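Local coordinates for OmpA family protein (Klebsiella pneumoniae subsp. pneumoniae, PDB 7RJJ) that probably tethers the outer membrane to the cell wall through this peptidoglycan-binding domain, captured here with D-alanine in its pocket, at residues 42-52 with 109-120. Sequence-based numbering, arbitrary orientation.
With DAL (D-alanine), chain C.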
# COMPACT_ATOMS: atom_id res chain seq x y z
N GLY A 42 -14.63 -10.36 -2.40
CA GLY A 42 -14.36 -11.52 -1.53
C GLY A 42 -12.92 -11.98 -1.50
O GLY A 42 -12.62 -12.87 -0.69
N TRP A 43 -12.05 -11.42 -2.36
CA TRP A 43 -10.62 -11.82 -2.32
C TRP A 43 -9.93 -11.11 -1.14
O TRP A 43 -10.31 -9.96 -0.86
CB TRP A 43 -9.92 -11.45 -3.64
CG TRP A 43 -10.32 -12.25 -4.84
CD1 TRP A 43 -11.58 -12.59 -5.25
CD2 TRP A 43 -9.43 -12.68 -5.88
NE1 TRP A 43 -11.51 -13.28 -6.43
CE2 TRP A 43 -10.21 -13.34 -6.85
CE3 TRP A 43 -8.05 -12.60 -6.06
CZ2 TRP A 43 -9.65 -13.92 -7.98
CZ3 TRP A 43 -7.50 -13.16 -7.18
CH2 TRP A 43 -8.28 -13.80 -8.14
N LEU A 44 -8.99 -11.77 -0.48
CA LEU A 44 -8.21 -11.08 0.58
C LEU A 44 -7.38 -9.97 -0.08
O LEU A 44 -6.67 -10.27 -1.08
CB LEU A 44 -7.29 -12.07 1.30
CG LEU A 44 -6.41 -11.46 2.39
CD1 LEU A 44 -7.25 -10.99 3.57
CD2 LEU A 44 -5.35 -12.45 2.86
N ILE A 45 -7.44 -8.77 0.48
CA ILE A 45 -6.70 -7.58 -0.03
C ILE A 45 -5.48 -7.43 0.86
O ILE A 45 -5.63 -6.96 2.01
CB ILE A 45 -7.58 -6.31 -0.03
CG1 ILE A 45 -8.93 -6.54 -0.71
CG2 ILE A 45 -6.85 -5.13 -0.65
CD1 ILE A 45 -9.92 -5.43 -0.48
N VAL A 46 -4.33 -7.90 0.39
CA VAL A 46 -3.10 -7.77 1.21
C VAL A 46 -2.50 -6.41 0.88
O VAL A 46 -2.12 -6.19 -0.28
CB VAL A 46 -2.12 -8.93 0.99
CG1 VAL A 46 -0.79 -8.69 1.70
CG2 VAL A 46 -2.72 -10.27 1.40
N VAL A 47 -2.45 -5.53 1.87
CA VAL A 47 -1.95 -4.14 1.68
C VAL A 47 -0.58 -4.04 2.35
O VAL A 47 -0.51 -4.14 3.58
CB VAL A 47 -2.95 -3.11 2.25
CG1 VAL A 47 -2.54 -1.69 1.87
CG2 VAL A 47 -4.37 -3.38 1.80
N ALA A 48 0.48 -3.89 1.55
CA ALA A 48 1.87 -3.88 2.05
C ALA A 48 2.49 -2.49 1.91
O ALA A 48 2.49 -1.94 0.77
CB ALA A 48 2.68 -4.92 1.33
N GLY A 49 2.95 -1.95 3.03
CA GLY A 49 3.61 -0.63 3.03
C GLY A 49 5.12 -0.76 2.92
O GLY A 49 5.70 -1.80 3.35
N HIS A 50 5.76 0.28 2.39
CA HIS A 50 7.22 0.31 2.18
C HIS A 50 7.76 1.70 2.51
O HIS A 50 6.95 2.66 2.58
CB HIS A 50 7.55 -0.04 0.73
CG HIS A 50 7.09 -1.39 0.29
ND1 HIS A 50 7.94 -2.47 0.27
CD2 HIS A 50 5.91 -1.82 -0.19
CE1 HIS A 50 7.30 -3.53 -0.18
NE2 HIS A 50 6.03 -3.17 -0.46
N THR A 51 9.07 1.79 2.67
CA THR A 51 9.73 3.09 2.97
C THR A 51 11.01 3.19 2.15
O THR A 51 11.42 2.16 1.58
CB THR A 51 10.11 3.20 4.44
OG1 THR A 51 11.21 2.33 4.70
CG2 THR A 51 8.98 2.86 5.38
N ASP A 52 11.57 4.40 2.06
CA ASP A 52 12.91 4.55 1.44
C ASP A 52 13.89 4.15 2.55
O ASP A 52 13.41 3.86 3.68
CB ASP A 52 13.11 5.96 0.86
CG ASP A 52 13.00 7.08 1.88
OD1 ASP A 52 13.27 6.81 3.06
OD2 ASP A 52 12.63 8.22 1.49
N ASN A 109 10.07 4.65 -3.62
CA ASN A 109 10.14 3.59 -2.58
C ASN A 109 9.09 3.83 -1.48
O ASN A 109 8.64 2.83 -0.86
CB ASN A 109 11.56 3.44 -2.03
CG ASN A 109 12.51 2.84 -3.04
OD1 ASN A 109 12.11 1.98 -3.85
ND2 ASN A 109 13.77 3.25 -3.00
N ARG A 110 8.74 5.09 -1.21
CA ARG A 110 7.69 5.42 -0.21
C ARG A 110 6.37 5.03 -0.85
O ARG A 110 5.77 5.87 -1.54
CB ARG A 110 7.78 6.90 0.16
CG ARG A 110 9.13 7.32 0.71
CD ARG A 110 9.14 8.74 1.25
NE ARG A 110 8.94 9.78 0.24
CZ ARG A 110 9.91 10.48 -0.37
NH1 ARG A 110 11.18 10.23 -0.11
NH2 ARG A 110 9.61 11.41 -1.25
N ARG A 111 5.90 3.80 -0.61
CA ARG A 111 4.72 3.36 -1.39
C ARG A 111 3.94 2.25 -0.69
O ARG A 111 4.37 1.74 0.36
CB ARG A 111 5.26 2.81 -2.71
CG ARG A 111 5.95 1.46 -2.54
CD ARG A 111 6.80 1.05 -3.73
NE ARG A 111 7.14 -0.36 -3.65
CZ ARG A 111 8.18 -0.85 -2.98
NH1 ARG A 111 8.99 -0.05 -2.30
NH2 ARG A 111 8.39 -2.16 -2.98
N VAL A 112 2.82 1.89 -1.30
CA VAL A 112 1.99 0.73 -0.86
C VAL A 112 1.75 -0.15 -2.09
O VAL A 112 1.56 0.40 -3.20
CB VAL A 112 0.69 1.19 -0.19
CG1 VAL A 112 -0.38 0.11 -0.24
CG2 VAL A 112 0.93 1.68 1.22
N GLU A 113 1.82 -1.46 -1.89
CA GLU A 113 1.58 -2.51 -2.91
C GLU A 113 0.35 -3.30 -2.45
O GLU A 113 0.24 -3.54 -1.22
CB GLU A 113 2.78 -3.47 -2.99
CG GLU A 113 4.10 -2.81 -3.35
CD GLU A 113 4.29 -2.42 -4.80
OE1 GLU A 113 3.34 -2.64 -5.61
OE2 GLU A 113 5.40 -1.94 -5.14
N ILE A 114 -0.55 -3.64 -3.37
CA ILE A 114 -1.77 -4.43 -3.02
C ILE A 114 -1.74 -5.74 -3.81
O ILE A 114 -1.45 -5.71 -5.03
CB ILE A 114 -3.05 -3.61 -3.27
CG1 ILE A 114 -3.10 -2.37 -2.38
CG2 ILE A 114 -4.29 -4.48 -3.08
CD1 ILE A 114 -4.25 -1.43 -2.68
N SER A 115 -1.97 -6.85 -3.11
CA SER A 115 -2.07 -8.17 -3.77
C SER A 115 -3.44 -8.75 -3.43
O SER A 115 -3.83 -8.65 -2.25
CB SER A 115 -0.98 -9.10 -3.32
OG SER A 115 0.30 -8.58 -3.64
N LEU A 116 -4.16 -9.27 -4.42
CA LEU A 116 -5.50 -9.88 -4.16
C LEU A 116 -5.31 -11.41 -4.11
O LEU A 116 -4.78 -11.99 -5.07
CB LEU A 116 -6.48 -9.42 -5.23
CG LEU A 116 -6.51 -7.91 -5.47
CD1 LEU A 116 -7.49 -7.55 -6.58
CD2 LEU A 116 -6.85 -7.15 -4.20
N VAL A 117 -5.68 -12.01 -2.98
CA VAL A 117 -5.43 -13.46 -2.75
C VAL A 117 -6.77 -14.19 -2.70
O VAL A 117 -7.59 -13.94 -1.82
CB VAL A 117 -4.61 -13.66 -1.46
CG1 VAL A 117 -4.29 -15.11 -1.22
CG2 VAL A 117 -3.34 -12.81 -1.48
N PRO A 118 -7.05 -15.08 -3.67
CA PRO A 118 -8.33 -15.79 -3.69
C PRO A 118 -8.46 -16.97 -2.72
O PRO A 118 -9.59 -17.26 -2.33
CB PRO A 118 -8.39 -16.29 -5.15
CG PRO A 118 -6.95 -16.48 -5.55
CD PRO A 118 -6.19 -15.38 -4.82
N GLN A 119 -7.34 -17.59 -2.31
CA GLN A 119 -7.41 -18.81 -1.45
C GLN A 119 -7.89 -18.50 -0.03
O GLN A 119 -8.29 -19.45 0.67
CB GLN A 119 -6.06 -19.52 -1.36
CG GLN A 119 -5.44 -19.91 -2.70
CD GLN A 119 -4.75 -18.76 -3.40
OE1 GLN A 119 -4.61 -17.66 -2.88
NE2 GLN A 119 -4.29 -19.03 -4.61
N VAL A 120 -7.85 -17.23 0.39
CA VAL A 120 -8.25 -16.86 1.78
C VAL A 120 -9.62 -16.17 1.72
O VAL A 120 -9.78 -15.23 0.93
CB VAL A 120 -7.18 -15.96 2.43
CG1 VAL A 120 -7.62 -15.44 3.79
CG2 VAL A 120 -5.84 -16.67 2.53
N DAL C . 12.47 6.42 5.34
CA DAL C . 11.72 7.70 5.18
CB DAL C . 11.52 8.35 6.53
C DAL C . 10.38 7.43 4.48
O DAL C . 9.48 8.27 4.51
OXT DAL C . 10.17 6.39 3.85
O HOH W 1 0.89 -7.04 -1.58
O HOH W 2 11.09 0.24 -0.22
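The guanidinium of R111 lies flat on the imidazole of H50, centres 3.6 Å apart and planes 20° off parallel, with NH2 over the middle of the ring. An extended run from CG to NE carries the group there, and in-plane partners fix its rotation: NE makes a nearly straight salt bridge to E113 OE2 (2.8 Å, 171°), and NH1 shares a water with T51 O. NH2 also bonds to R95 O. Placed anti to its carbonyl carbon (chi1 -59°), E113 CG lies 3.5 Å from H50 NE2; the chi2 bend then turns the carboxylate to R111 NE, almost perpendicular to the imidazole. Y91 meets H50 with its ring nearly parallel.

From here the strands 43-49 and 112-117 run antiparallel, paired by straight backbone bonds such as A48 N to E113 O. I45, V47, V112, I114 and L116 share one face; I45 CG2 lies alongside I114 CG2 at 3.6 Å, while the CG1 methyls of V47 and V112 meet at 3.5 Å. L44, V46, A48, E113, S115 and V117 occupy the other. At the far end P118 sits on the W43 indole, its CB almost exactly on the normal of the six-membered ring (3.6 Å from the centroid), a CH-pi contact, while L116 O lies near the ring plane at its edge.

Beyond H50 the chains lead into the ligand pocket. R110 NH1 meets D52 OD2 in the guanidinium plane at 3.0 Å, and NE bonds to F15 O, so the arginine is held at two points. D52 N donates to D-alanine OXT, and R67 and N60 complete part of the site. Two central antiparallel strands ending at a D-alanine pocket fit the OmpA C-terminal-like fold, with D52 and R110 lining the site, consistent with recognition of peptidoglycan peptides.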